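Local coordinates for protein DNA polymerase III subunit beta (Deinococcus radiodurans, PDB 4TRT) that probably tethers DNA polymerases and other proteins to DNA, giving them processivity as a ring-shaped head-to-tail homodimer, at residues A[206-211]-A[217-222]; A[200-205]-A[224-229]; A[258-263]-A[285-290]; A[276-281]-A[333-338]; A[155-160]-A[236-241]. All coordinates share one frame; numbering follows the deposited sequence.

How the interactions relate
The five contacts illustrate how hydrogen bonds and apolar packing share the work in a ring of sheets and helices. Interactions 1 and 2 hold parts of one sheet: the hairpin of interaction 1 is partly buried and ruled by backbone bonds, while interaction 2, about 7 Å away between centres, is buried helix-on-sheet packing. Interactions 3 and 4, in the C-terminal domain, are both buried and apolar. Both use neighbouring strands of one sheet, with Leu-287 of one strand touching Phe-278 of the next; a helix lies against that sheet in the first and a second sheet faces it in the second. Interaction 5 differs, since a buried carboxylate ties the central domain to the chain leading onward.

Interaction 1: A[206-211]-A[217-222]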
# COMPACT_ATOMS: atom_id res chain seq x y z
N GLY A 206 -21.39 -18.73 8.41
CA GLY A 206 -22.42 -19.59 7.86
C GLY A 206 -21.83 -20.94 7.54
O GLY A 206 -20.65 -21.18 7.75
N GLU A 207 -22.65 -21.82 6.99
CA GLU A 207 -22.28 -23.21 6.79
C GLU A 207 -21.29 -23.42 5.64
O GLU A 207 -21.46 -22.87 4.55
CB GLU A 207 -23.53 -24.04 6.56
CG GLU A 207 -23.27 -25.54 6.44
CD GLU A 207 -24.56 -26.34 6.33
OE1 GLU A 207 -25.56 -25.93 6.96
OE2 GLU A 207 -24.56 -27.38 5.63
N ALA A 208 -20.26 -24.23 5.90
CA ALA A 208 -19.34 -24.69 4.88
C ALA A 208 -19.41 -26.22 4.83
O ALA A 208 -19.24 -26.88 5.85
CB ALA A 208 -17.94 -24.24 5.21
N ARG A 209 -19.64 -26.77 3.65
CA ARG A 209 -19.80 -28.21 3.46
C ARG A 209 -18.58 -28.83 2.79
O ARG A 209 -18.09 -28.28 1.80
CB ARG A 209 -21.04 -28.50 2.61
CG ARG A 209 -22.36 -28.40 3.37
CD ARG A 209 -23.61 -28.36 2.48
NE ARG A 209 -23.59 -27.32 1.45
CZ ARG A 209 -23.85 -26.02 1.64
NH1 ARG A 209 -24.14 -25.54 2.85
NH2 ARG A 209 -23.81 -25.18 0.60
N PHE A 210 -18.11 -29.96 3.30
CA PHE A 210 -16.99 -30.70 2.70
C PHE A 210 -17.51 -31.89 1.92
O PHE A 210 -18.36 -32.65 2.41
CB PHE A 210 -16.06 -31.26 3.79
CG PHE A 210 -15.21 -30.24 4.49
CD1 PHE A 210 -15.34 -28.87 4.28
CD2 PHE A 210 -14.26 -30.67 5.42
CE1 PHE A 210 -14.55 -27.97 4.96
CE2 PHE A 210 -13.47 -29.77 6.10
CZ PHE A 210 -13.60 -28.42 5.86
N THR A 211 -17.00 -32.07 0.71
CA THR A 211 -17.21 -33.29 -0.06
C THR A 211 -15.83 -33.93 -0.24
O THR A 211 -14.95 -33.33 -0.87
CB THR A 211 -17.80 -33.01 -1.45
OG1 THR A 211 -18.99 -32.22 -1.32
CG2 THR A 211 -18.10 -34.31 -2.18
N LEU A 217 -10.45 -32.37 -1.99
CA LEU A 217 -11.55 -31.93 -1.15
C LEU A 217 -12.31 -30.86 -1.92
O LEU A 217 -11.70 -30.05 -2.62
CB LEU A 217 -11.01 -31.34 0.15
CG LEU A 217 -12.04 -30.80 1.16
CD1 LEU A 217 -12.80 -31.96 1.78
CD2 LEU A 217 -11.37 -29.97 2.25
N THR A 218 -13.64 -30.88 -1.82
CA THR A 218 -14.47 -29.79 -2.31
C THR A 218 -15.17 -29.12 -1.13
O THR A 218 -15.81 -29.79 -0.30
CB THR A 218 -15.52 -30.29 -3.33
OG1 THR A 218 -14.86 -30.93 -4.43
CG2 THR A 218 -16.37 -29.12 -3.85
N VAL A 219 -15.01 -27.81 -1.04
CA VAL A 219 -15.62 -27.02 0.02
C VAL A 219 -16.67 -26.12 -0.60
O VAL A 219 -16.37 -25.36 -1.55
CB VAL A 219 -14.58 -26.15 0.76
CG1 VAL A 219 -15.25 -25.33 1.86
CG2 VAL A 219 -13.49 -27.03 1.35
N THR A 220 -17.89 -26.21 -0.08
CA THR A 220 -19.02 -25.44 -0.60
C THR A 220 -19.59 -24.53 0.48
O THR A 220 -19.89 -24.98 1.60
CB THR A 220 -20.12 -26.34 -1.14
OG1 THR A 220 -19.58 -27.22 -2.13
CG2 THR A 220 -21.24 -25.51 -1.78
N THR A 221 -19.72 -23.26 0.14
CA THR A 221 -20.32 -22.28 1.02
C THR A 221 -21.55 -21.73 0.34
O THR A 221 -22.01 -22.26 -0.68
CB THR A 221 -19.38 -21.08 1.25
OG1 THR A 221 -19.44 -20.21 0.11
CG2 THR A 221 -17.96 -21.53 1.49
N ASP A 222 -22.08 -20.66 0.93
CA ASP A 222 -23.00 -19.78 0.25
C ASP A 222 -22.34 -19.23 -1.03
O ASP A 222 -21.45 -18.39 -0.98
CB ASP A 222 -23.40 -18.68 1.25
CG ASP A 222 -23.98 -17.46 0.59
OD1 ASP A 222 -25.11 -17.55 0.09
OD2 ASP A 222 -23.30 -16.41 0.60
O HOH W 1 -19.05 -29.56 -0.54
O HOH W 2 -13.91 -33.58 -3.47
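Over one face of the Phe-210 ring lies Leu-217 CD2, carried there by a CG opposite its backbone N (chi1 179°), 4.3 Å from the ring centroid and 6° off its normal, a CH-pi contact, while Val-219 CG2 comes obliquely, 3.9 Å from CE1 of Phe-210. The Arg-209 guanidinium carries Thr-220 O above one face and the Glu-207 carboxylate at its edge, where NH1 of Arg-209 forms a salt bridge to OE2 of Glu-207 (3.4 Å) whose hydrogen bond is weak. An alanine in place of Phe-210 is likely to leave Leu-217 CD2 without the ring face it covers and open a gap beside Val-219. These residues belong to an antiparallel beta hairpin. Arg-209 and Thr-220 form one hydrogen-bonded pair, with Arg-209 N to Thr-220 O at 2.7 Å, and Thr-211 with Thr-218 forms the next. On the threonine face, water 1 joins the strands, donating hydrogen bonds to Arg-209 O and Thr-211 OG1, whose main partner is Gln-123 O, and lying 2.9 Å from Thr-220 OG1.

Interaction 2: A[200-205]-A[224-229]; sequences IRVLKD and VKMNLK
Val-202, at the C-terminal part of helix 193-202, lies against Val-224 and Met-226 of strand 224-229, a contact of helices packed on an antiparallel sheet, the alpha+beta arrangement from which sliding rings of this family are built. Textbook members of the family line the central hole with helices and put the sheets outside, and this contact joins one such layer to the other. Val-202 has the most surface buried here, and its bond to CB points toward the strand. Its CB lies 4.2 Å from Val-224 CG1, the branch that stands opposite the backbone N of its own residue (chi1 174°). Met-226 follows two residues on along the same face, with Lys-225 between them pointing away, so that Val-202 meets both. The methionine chain runs out fully extended through CB, CG and SD, then bends at its last torsion (chi3 -81°), and this bend brings CE to the fork of the valine. The same side chain rests on Leu-199 of the helix and on Ile-52 and Leu-54 of strand 52-59, placing the contact where strands of the N-terminal and central domains run on as one sheet. All three touching residues are buried and meet by van der Waals packing alone. Met-226 CE is 4.0 Å from CG2 and 4.2 Å from CG1 of Val-202, touching both methyls of the fork.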
# COMPACT_ATOMS: atom_id res chain seq x y z
N ILE A 200 -9.23 -19.17 3.17
CA ILE A 200 -9.42 -18.01 4.03
C ILE A 200 -10.05 -16.85 3.27
O ILE A 200 -10.90 -16.16 3.80
CB ILE A 200 -8.09 -17.58 4.70
CG1 ILE A 200 -7.65 -18.61 5.73
CG2 ILE A 200 -8.22 -16.21 5.38
CD1 ILE A 200 -6.22 -18.43 6.18
N ARG A 201 -9.64 -16.66 2.02
CA ARG A 201 -10.17 -15.55 1.23
C ARG A 201 -11.64 -15.72 0.83
O ARG A 201 -12.31 -14.73 0.56
CB ARG A 201 -9.29 -15.32 0.02
CG ARG A 201 -7.94 -14.75 0.43
CD ARG A 201 -6.90 -14.75 -0.68
NE ARG A 201 -5.61 -14.29 -0.17
CZ ARG A 201 -5.28 -13.01 -0.04
NH1 ARG A 201 -6.13 -12.06 -0.39
NH2 ARG A 201 -4.08 -12.67 0.44
N VAL A 202 -12.15 -16.95 0.80
CA VAL A 202 -13.55 -17.19 0.38
C VAL A 202 -14.53 -17.58 1.50
O VAL A 202 -15.73 -17.43 1.34
CB VAL A 202 -13.66 -18.23 -0.76
CG1 VAL A 202 -12.83 -17.82 -1.97
CG2 VAL A 202 -13.30 -19.62 -0.30
N LEU A 203 -14.04 -18.11 2.62
CA LEU A 203 -14.93 -18.55 3.69
C LEU A 203 -15.59 -17.34 4.35
O LEU A 203 -14.95 -16.33 4.59
CB LEU A 203 -14.16 -19.36 4.74
CG LEU A 203 -13.76 -20.78 4.32
CD1 LEU A 203 -12.66 -21.33 5.22
CD2 LEU A 203 -14.99 -21.69 4.31
N LYS A 204 -16.88 -17.45 4.63
CA LYS A 204 -17.61 -16.43 5.40
C LYS A 204 -18.40 -17.10 6.51
O LYS A 204 -18.47 -18.32 6.56
CB LYS A 204 -18.53 -15.63 4.48
CG LYS A 204 -17.81 -14.70 3.50
CD LYS A 204 -17.26 -13.45 4.17
CE LYS A 204 -16.15 -12.80 3.35
NZ LYS A 204 -14.92 -13.64 3.27
N ASP A 205 -18.96 -16.31 7.42
CA ASP A 205 -19.86 -16.85 8.45
C ASP A 205 -21.00 -17.62 7.79
O ASP A 205 -21.52 -17.22 6.75
CB ASP A 205 -20.44 -15.73 9.32
CG ASP A 205 -19.45 -15.19 10.34
OD1 ASP A 205 -18.40 -15.84 10.56
OD2 ASP A 205 -19.73 -14.13 10.93
N VAL A 224 -20.06 -20.09 -3.19
CA VAL A 224 -18.74 -20.51 -3.66
C VAL A 224 -18.51 -22.01 -3.53
O VAL A 224 -18.92 -22.61 -2.54
CB VAL A 224 -17.61 -19.81 -2.87
CG1 VAL A 224 -16.26 -20.37 -3.29
CG2 VAL A 224 -17.63 -18.30 -3.09
N LYS A 225 -17.87 -22.60 -4.54
CA LYS A 225 -17.38 -23.97 -4.49
C LYS A 225 -15.88 -23.96 -4.82
O LYS A 225 -15.45 -23.31 -5.77
CB LYS A 225 -18.10 -24.84 -5.51
CG LYS A 225 -19.61 -24.70 -5.51
CD LYS A 225 -20.24 -25.70 -6.46
CE LYS A 225 -21.74 -25.83 -6.28
NZ LYS A 225 -22.46 -24.88 -7.17
N MET A 226 -15.08 -24.69 -4.04
CA MET A 226 -13.64 -24.74 -4.28
C MET A 226 -13.16 -26.17 -4.26
O MET A 226 -13.46 -26.91 -3.31
CB MET A 226 -12.88 -23.94 -3.22
CG MET A 226 -11.37 -23.89 -3.45
SD MET A 226 -10.44 -23.02 -2.19
CE MET A 226 -10.65 -21.33 -2.69
N ASN A 227 -12.40 -26.55 -5.30
CA ASN A 227 -11.68 -27.81 -5.33
C ASN A 227 -10.23 -27.56 -4.94
O ASN A 227 -9.60 -26.62 -5.44
CB ASN A 227 -11.69 -28.46 -6.73
CG ASN A 227 -13.07 -28.92 -7.17
OD1 ASN A 227 -13.93 -29.23 -6.35
ND2 ASN A 227 -13.27 -29.00 -8.50
N LEU A 228 -9.71 -28.42 -4.07
CA LEU A 228 -8.30 -28.37 -3.69
C LEU A 228 -7.76 -29.76 -3.48
O LEU A 228 -8.52 -30.70 -3.25
CB LEU A 228 -8.09 -27.57 -2.41
CG LEU A 228 -8.99 -27.98 -1.24
CD1 LEU A 228 -8.21 -28.13 0.07
CD2 LEU A 228 -10.13 -26.98 -1.09
N LYS A 229 -6.44 -29.87 -3.58
CA LYS A 229 -5.75 -31.12 -3.38
C LYS A 229 -5.59 -31.34 -1.89
O LYS A 229 -5.62 -30.39 -1.12
CB LYS A 229 -4.37 -31.08 -4.01
CG LYS A 229 -4.39 -30.96 -5.52
CD LYS A 229 -2.98 -30.83 -6.06
CE LYS A 229 -3.00 -30.51 -7.54
NZ LYS A 229 -1.69 -29.91 -7.93

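Interaction 3: A[258-263]-A[285-290]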
# COMPACT_ATOMS: atom_id res chain seq x y z
N LYS A 258 3.30 -7.57 22.62
CA LYS A 258 3.53 -7.52 21.17
C LYS A 258 4.30 -6.28 20.78
O LYS A 258 5.24 -6.37 20.01
CB LYS A 258 2.22 -7.53 20.40
CG LYS A 258 1.46 -8.84 20.51
CD LYS A 258 0.12 -8.72 19.78
CE LYS A 258 -0.77 -9.88 20.14
NZ LYS A 258 -2.02 -9.88 19.33
N GLU A 259 3.91 -5.14 21.34
CA GLU A 259 4.54 -3.89 21.03
C GLU A 259 5.99 -3.85 21.56
O GLU A 259 6.87 -3.28 20.91
CB GLU A 259 3.69 -2.72 21.54
CG GLU A 259 2.38 -2.59 20.75
CD GLU A 259 1.46 -1.47 21.20
OE1 GLU A 259 1.69 -0.87 22.26
OE2 GLU A 259 0.47 -1.19 20.49
N ALA A 260 6.24 -4.48 22.70
CA ALA A 260 7.57 -4.55 23.26
C ALA A 260 8.50 -5.45 22.45
O ALA A 260 9.65 -5.08 22.21
CB ALA A 260 7.52 -4.99 24.72
N VAL A 261 8.00 -6.61 21.99
CA VAL A 261 8.81 -7.53 21.19
C VAL A 261 9.13 -6.86 19.87
O VAL A 261 10.29 -6.83 19.42
CB VAL A 261 8.11 -8.88 20.98
CG1 VAL A 261 8.79 -9.72 19.91
CG2 VAL A 261 8.06 -9.66 22.30
N ASN A 262 8.12 -6.25 19.27
CA ASN A 262 8.30 -5.53 18.02
C ASN A 262 9.39 -4.47 18.11
O ASN A 262 10.30 -4.43 17.27
CB ASN A 262 7.00 -4.87 17.56
CG ASN A 262 7.16 -4.18 16.23
OD1 ASN A 262 7.35 -4.84 15.21
ND2 ASN A 262 7.13 -2.86 16.23
N ARG A 263 9.31 -3.59 19.10
CA ARG A 263 10.25 -2.47 19.16
C ARG A 263 11.69 -2.92 19.46
O ARG A 263 12.64 -2.42 18.84
CB ARG A 263 9.79 -1.38 20.12
CG ARG A 263 9.82 -1.71 21.61
CD ARG A 263 9.53 -0.46 22.44
NE ARG A 263 8.19 0.06 22.18
CZ ARG A 263 7.09 -0.28 22.86
NH1 ARG A 263 7.12 -1.14 23.88
NH2 ARG A 263 5.94 0.25 22.52
N LEU A 285 9.03 -8.76 33.14
CA LEU A 285 9.61 -9.42 31.98
C LEU A 285 10.45 -8.37 31.27
O LEU A 285 9.93 -7.31 30.88
CB LEU A 285 8.53 -9.96 31.06
CG LEU A 285 8.98 -10.42 29.67
CD1 LEU A 285 9.99 -11.57 29.76
CD2 LEU A 285 7.77 -10.83 28.83
N ARG A 286 11.74 -8.64 31.12
CA ARG A 286 12.60 -7.77 30.34
C ARG A 286 12.90 -8.44 29.00
O ARG A 286 13.28 -9.61 28.94
CB ARG A 286 13.90 -7.50 31.09
CG ARG A 286 14.71 -6.39 30.47
CD ARG A 286 16.08 -6.30 31.07
NE ARG A 286 16.94 -7.37 30.58
CZ ARG A 286 18.18 -7.58 31.01
NH1 ARG A 286 18.72 -6.80 31.94
NH2 ARG A 286 18.88 -8.59 30.50
N LEU A 287 12.74 -7.67 27.93
CA LEU A 287 13.10 -8.12 26.60
C LEU A 287 14.37 -7.40 26.20
O LEU A 287 14.48 -6.20 26.43
CB LEU A 287 11.98 -7.77 25.62
CG LEU A 287 10.64 -8.37 26.04
CD1 LEU A 287 9.59 -7.89 25.07
CD2 LEU A 287 10.73 -9.89 26.04
N ALA A 288 15.32 -8.13 25.61
CA ALA A 288 16.61 -7.55 25.20
C ALA A 288 17.03 -8.08 23.85
O ALA A 288 16.82 -9.26 23.53
CB ALA A 288 17.70 -7.83 26.23
N ALA A 289 17.63 -7.21 23.04
CA ALA A 289 18.25 -7.61 21.80
C ALA A 289 19.44 -6.70 21.56
O ALA A 289 19.51 -5.58 22.08
CB ALA A 289 17.26 -7.55 20.64
N GLU A 290 20.37 -7.20 20.76
CA GLU A 290 21.62 -6.50 20.53
C GLU A 290 22.18 -6.91 19.20
O GLU A 290 22.04 -8.06 18.79
CB GLU A 290 22.61 -6.83 21.65
CG GLU A 290 23.92 -6.07 21.55
CD GLU A 290 24.77 -6.20 22.81
OE1 GLU A 290 24.33 -6.88 23.76
OE2 GLU A 290 25.88 -5.63 22.83
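Leu-287 carries this contact, meeting Ala-260 and Val-261 on helix 254-265, a case of helix-on-sheet packing within the C-terminal domain, beside the contact with the second subunit. Leu-285, first in order, faces inward and packs on Leu-257 of the same helix, one turn before Val-261. Arg-286 turns to the other side of the sheet, where it forms a salt bridge with Glu-277 of the adjacent strand. Leu-287 then returns to the inner face. Its CG stands anti to the carbonyl carbon (chi1 -57°), and CD1 continues the chain anti to CA, so one methyl reaches out to the helix. That methyl lies 3.6 Å from Ala-260 CB and also 3.6 Å from Val-261 CG2, seated between the two. The alanine, with nothing beyond CB, lets the helix come near, and the closest CA atoms, those of Val-261 and Leu-287, are 6.9 Å apart. Leu-287 also touches Phe-278 of strand 275-281. Ala-289 again faces inward, onto Val-264. Val-261 also packs on Val-320 and Leu-321 of helix 317-324, while Arg-263, further along helix 254-265, forms a salt bridge with Asp-298 of strand 294-301 and hydrogen-bonds to Asn-81 of the second subunit.

Interaction 4: A[276-281]-A[333-338]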
# COMPACT_ATOMS: atom_id res chain seq x y z
N VAL A 276 15.90 -12.48 20.44
CA VAL A 276 15.42 -11.67 21.55
C VAL A 276 15.45 -12.46 22.86
O VAL A 276 14.96 -13.59 22.94
CB VAL A 276 13.98 -11.16 21.29
CG1 VAL A 276 13.02 -12.33 21.06
CG2 VAL A 276 13.50 -10.29 22.45
N GLU A 277 16.04 -11.85 23.89
CA GLU A 277 16.13 -12.46 25.21
C GLU A 277 14.90 -12.09 26.03
O GLU A 277 14.44 -10.95 26.02
CB GLU A 277 17.43 -12.04 25.91
CG GLU A 277 17.53 -12.38 27.40
CD GLU A 277 18.72 -11.68 28.06
OE1 GLU A 277 19.83 -11.67 27.47
OE2 GLU A 277 18.54 -11.12 29.17
N PHE A 278 14.35 -13.09 26.71
CA PHE A 278 13.26 -12.92 27.65
C PHE A 278 13.86 -13.16 29.02
O PHE A 278 14.39 -14.25 29.25
CB PHE A 278 12.20 -13.99 27.44
CG PHE A 278 11.18 -13.67 26.40
CD1 PHE A 278 11.55 -13.30 25.13
CD2 PHE A 278 9.84 -13.83 26.67
CE1 PHE A 278 10.61 -13.04 24.16
CE2 PHE A 278 8.89 -13.57 25.71
CZ PHE A 278 9.28 -13.18 24.44
N LEU A 279 13.81 -12.18 29.91
CA LEU A 279 14.26 -12.38 31.28
C LEU A 279 13.10 -12.10 32.23
O LEU A 279 12.64 -10.97 32.34
CB LEU A 279 15.45 -11.47 31.62
CG LEU A 279 15.98 -11.50 33.06
CD1 LEU A 279 16.53 -12.88 33.39
CD2 LEU A 279 17.05 -10.43 33.25
N VAL A 280 12.64 -13.14 32.90
CA VAL A 280 11.57 -13.02 33.90
C VAL A 280 12.23 -12.94 35.27
O VAL A 280 13.02 -13.81 35.64
CB VAL A 280 10.58 -14.21 33.84
CG1 VAL A 280 9.43 -14.01 34.84
CG2 VAL A 280 10.06 -14.42 32.42
N SER A 281 11.91 -11.89 36.03
CA SER A 281 12.42 -11.72 37.36
C SER A 281 11.62 -10.68 38.13
O SER A 281 11.29 -9.63 37.58
CB SER A 281 13.88 -11.28 37.31
OG SER A 281 14.43 -11.45 38.58
N LEU A 333 2.14 -17.07 29.29
CA LEU A 333 3.36 -17.70 28.78
C LEU A 333 3.76 -18.78 29.76
O LEU A 333 3.97 -18.49 30.95
CB LEU A 333 4.50 -16.66 28.66
CG LEU A 333 4.14 -15.27 28.12
CD1 LEU A 333 5.37 -14.38 28.14
CD2 LEU A 333 3.51 -15.37 26.73
N LEU A 334 3.87 -20.01 29.28
CA LEU A 334 4.20 -21.14 30.11
C LEU A 334 5.55 -21.70 29.68
O LEU A 334 5.71 -22.16 28.54
CB LEU A 334 3.14 -22.22 29.95
CG LEU A 334 1.68 -21.83 30.15
CD1 LEU A 334 0.81 -23.04 29.79
CD2 LEU A 334 1.41 -21.39 31.57
N PHE A 335 6.52 -21.67 30.60
CA PHE A 335 7.89 -22.05 30.31
C PHE A 335 8.24 -23.36 30.99
O PHE A 335 7.91 -23.57 32.17
CB PHE A 335 8.84 -20.96 30.81
CG PHE A 335 8.62 -19.64 30.17
CD1 PHE A 335 8.91 -19.44 28.83
CD2 PHE A 335 8.11 -18.57 30.91
CE1 PHE A 335 8.72 -18.21 28.24
CE2 PHE A 335 7.90 -17.34 30.32
CZ PHE A 335 8.22 -17.16 28.98
N SER A 336 8.88 -24.25 30.24
CA SER A 336 9.29 -25.53 30.79
C SER A 336 10.75 -25.51 31.25
O SER A 336 11.21 -26.46 31.86
CB SER A 336 9.05 -26.66 29.79
OG SER A 336 9.85 -26.53 28.63
N GLY A 337 11.49 -24.44 30.93
CA GLY A 337 12.93 -24.39 31.19
C GLY A 337 13.63 -23.41 30.26
O GLY A 337 13.07 -23.00 29.22
N SER A 338 14.84 -23.00 30.62
CA SER A 338 15.52 -21.91 29.89
C SER A 338 15.85 -22.27 28.45
O SER A 338 15.89 -21.39 27.60
CB SER A 338 16.79 -21.47 30.60
OG SER A 338 17.67 -22.55 30.67
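Phe-278 and Val-280 meet Leu-333 and Phe-335 in the closely filled part of this contact. Val-280 CG2, the branch anti to the carbonyl carbon, approaches Phe-335 CE2 obliquely at 4.2 Å. Phe-335 CZ comes 4.4 Å from Phe-278 CD2, again at a slant. Leu-333 CD1 meets the Phe-278 ring at its edge, near the ring plane and 4.4 Å from CE2. All four residues are buried. The strands belong to different sheets of the C-terminal domain; the segments 276-281 and 333-335 cross at 89° with their axes 11.5 Å apart, so the side chains alone span the space between the layers, an orthogonal packing of two beta sheets. Phe-315, from the strand beside Phe-278, adds an edge-to-face ring contact with it. The loose side lies at residues 336-338. Ser-336 and Gly-337, both partly exposed, make no contact with strand 276-281, and Ser-336 OG is taken up by Pro-341 O and by Ser-340 OG. On the outer face of strand 276-281, Glu-277 and Leu-279 are partly exposed and take no part in this contact.

Interaction 5: A[155-160]-A[236-241]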
# COMPACT_ATOMS: atom_id res chain seq x y z
N GLY A 155 1.46 -28.74 5.03
CA GLY A 155 0.01 -28.55 5.08
C GLY A 155 -0.53 -28.33 6.48
O GLY A 155 0.21 -28.34 7.46
N ILE A 156 -1.83 -28.07 6.55
CA ILE A 156 -2.50 -27.86 7.82
C ILE A 156 -3.38 -29.10 8.10
O ILE A 156 -4.21 -29.48 7.26
CB ILE A 156 -3.38 -26.59 7.82
CG1 ILE A 156 -2.54 -25.30 7.87
CG2 ILE A 156 -4.27 -26.58 9.06
CD1 ILE A 156 -1.58 -25.10 6.74
N LYS A 157 -3.21 -29.71 9.27
CA LYS A 157 -4.02 -30.86 9.63
C LYS A 157 -5.37 -30.39 10.15
O LYS A 157 -5.43 -29.45 10.92
CB LYS A 157 -3.35 -31.71 10.71
CG LYS A 157 -4.01 -33.08 10.90
CD LYS A 157 -3.59 -33.71 12.22
CE LYS A 157 -4.02 -35.16 12.38
NZ LYS A 157 -3.78 -35.59 13.78
N LEU A 158 -6.44 -31.05 9.72
CA LEU A 158 -7.76 -30.89 10.33
C LEU A 158 -8.14 -32.20 11.02
O LEU A 158 -8.10 -33.26 10.40
CB LEU A 158 -8.79 -30.52 9.26
CG LEU A 158 -10.23 -30.39 9.78
CD1 LEU A 158 -10.33 -29.19 10.70
CD2 LEU A 158 -11.23 -30.25 8.64
N GLU A 159 -8.49 -32.11 12.30
CA GLU A 159 -8.92 -33.26 13.10
C GLU A 159 -10.36 -33.06 13.53
O GLU A 159 -10.73 -31.95 13.92
CB GLU A 159 -8.13 -33.33 14.41
CG GLU A 159 -6.67 -33.67 14.31
CD GLU A 159 -5.96 -33.60 15.65
OE1 GLU A 159 -6.62 -33.46 16.69
OE2 GLU A 159 -4.72 -33.69 15.66
N HIS A 160 -11.15 -34.13 13.51
CA HIS A 160 -12.51 -34.10 14.08
C HIS A 160 -12.58 -34.85 15.39
O HIS A 160 -11.98 -35.92 15.53
CB HIS A 160 -13.52 -34.65 13.09
CG HIS A 160 -13.88 -33.68 12.00
ND1 HIS A 160 -13.20 -33.59 10.84
CD2 HIS A 160 -14.88 -32.71 11.95
CE1 HIS A 160 -13.76 -32.63 10.08
NE2 HIS A 160 -14.78 -32.10 10.76
N PRO A 236 2.43 -35.87 11.65
CA PRO A 236 3.19 -36.47 12.75
C PRO A 236 2.58 -36.21 14.13
O PRO A 236 1.70 -35.36 14.28
CB PRO A 236 4.56 -35.79 12.63
CG PRO A 236 4.62 -35.28 11.21
CD PRO A 236 3.22 -34.85 10.94
N ASP A 237 3.06 -36.93 15.13
CA ASP A 237 2.55 -36.79 16.49
C ASP A 237 3.11 -35.52 17.14
O ASP A 237 4.11 -35.55 17.85
CB ASP A 237 2.89 -38.04 17.32
CG ASP A 237 2.24 -38.03 18.70
OD1 ASP A 237 1.44 -37.12 18.99
OD2 ASP A 237 2.53 -38.94 19.52
N TYR A 238 2.44 -34.40 16.89
CA TYR A 238 2.81 -33.09 17.46
C TYR A 238 2.68 -33.03 18.99
O TYR A 238 3.33 -32.19 19.61
CB TYR A 238 1.99 -31.95 16.81
CG TYR A 238 0.50 -32.09 17.03
CD1 TYR A 238 -0.10 -31.56 18.16
CD2 TYR A 238 -0.30 -32.75 16.10
CE1 TYR A 238 -1.46 -31.70 18.38
CE2 TYR A 238 -1.66 -32.88 16.31
CZ TYR A 238 -2.24 -32.36 17.45
OH TYR A 238 -3.58 -32.51 17.69
N GLU A 239 1.87 -33.90 19.60
CA GLU A 239 1.73 -33.96 21.06
C GLU A 239 3.07 -34.15 21.74
O GLU A 239 3.29 -33.61 22.82
CB GLU A 239 0.82 -35.10 21.53
CG GLU A 239 -0.66 -34.87 21.30
CD GLU A 239 -1.22 -33.70 22.09
OE1 GLU A 239 -0.64 -33.35 23.15
OE2 GLU A 239 -2.23 -33.14 21.64
N ARG A 240 3.94 -34.93 21.10
CA ARG A 240 5.25 -35.25 21.66
C ARG A 240 6.14 -34.03 21.86
O ARG A 240 7.01 -34.06 22.71
CB ARG A 240 6.03 -36.27 20.78
CG ARG A 240 5.41 -37.66 20.62
CD ARG A 240 6.44 -38.66 20.09
NE ARG A 240 7.34 -39.17 21.13
CZ ARG A 240 8.36 -39.99 20.90
NH1 ARG A 240 8.65 -40.38 19.65
NH2 ARG A 240 9.12 -40.43 21.91
N VAL A 241 5.94 -32.97 21.08
CA VAL A 241 6.78 -31.77 21.19
C VAL A 241 6.14 -30.65 22.03
O VAL A 241 6.74 -29.58 22.19
CB VAL A 241 7.21 -31.23 19.80
CG1 VAL A 241 7.97 -32.29 19.01
CG2 VAL A 241 6.02 -30.70 19.00
O HOH W 3 -1.20 -35.93 14.64
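The connection from the central domain to the C-terminal domain is pinned here, where Tyr-238, in the 3-10 turn 238-241, hydrogen-bonds to Glu-159 of strand 155-161. The hydroxyl OH of Tyr-238 donates to OE2 of Glu-159 at 2.6 Å, meeting it on the syn side and 24° out of the carboxylate plane. The same oxygen accepts a second bond, from NZ of Lys-157 at 2.8 Å, part of a salt bridge; the lysine comes from the other face of the plane, so OE2 is gripped from both faces. The carboxylate stands at the edge of the Tyr-238 ring, the two planes 27° apart. CG of Tyr-238 takes the crowded position between backbone N and carbonyl carbon (chi1 61°), which swings the ring toward the strand. Water 3 adds a longer link, accepting from Lys-157 NZ at 2.7 Å and donating a hydrogen bond to Pro-236 O. OE1 of Glu-159 pairs with His-161 NE2, and Tyr-238 OH also hydrogen-bonds to Arg-166 NH1. With a leucine in place of Glu-159, the Lys-157 ammonium and the Tyr-238 hydroxyl would probably lose their common acceptor. Two donors on a single buried oxygen, one of them cationic, are likely to stabilise the ionised carboxylate and lower its tendency to take up a proton.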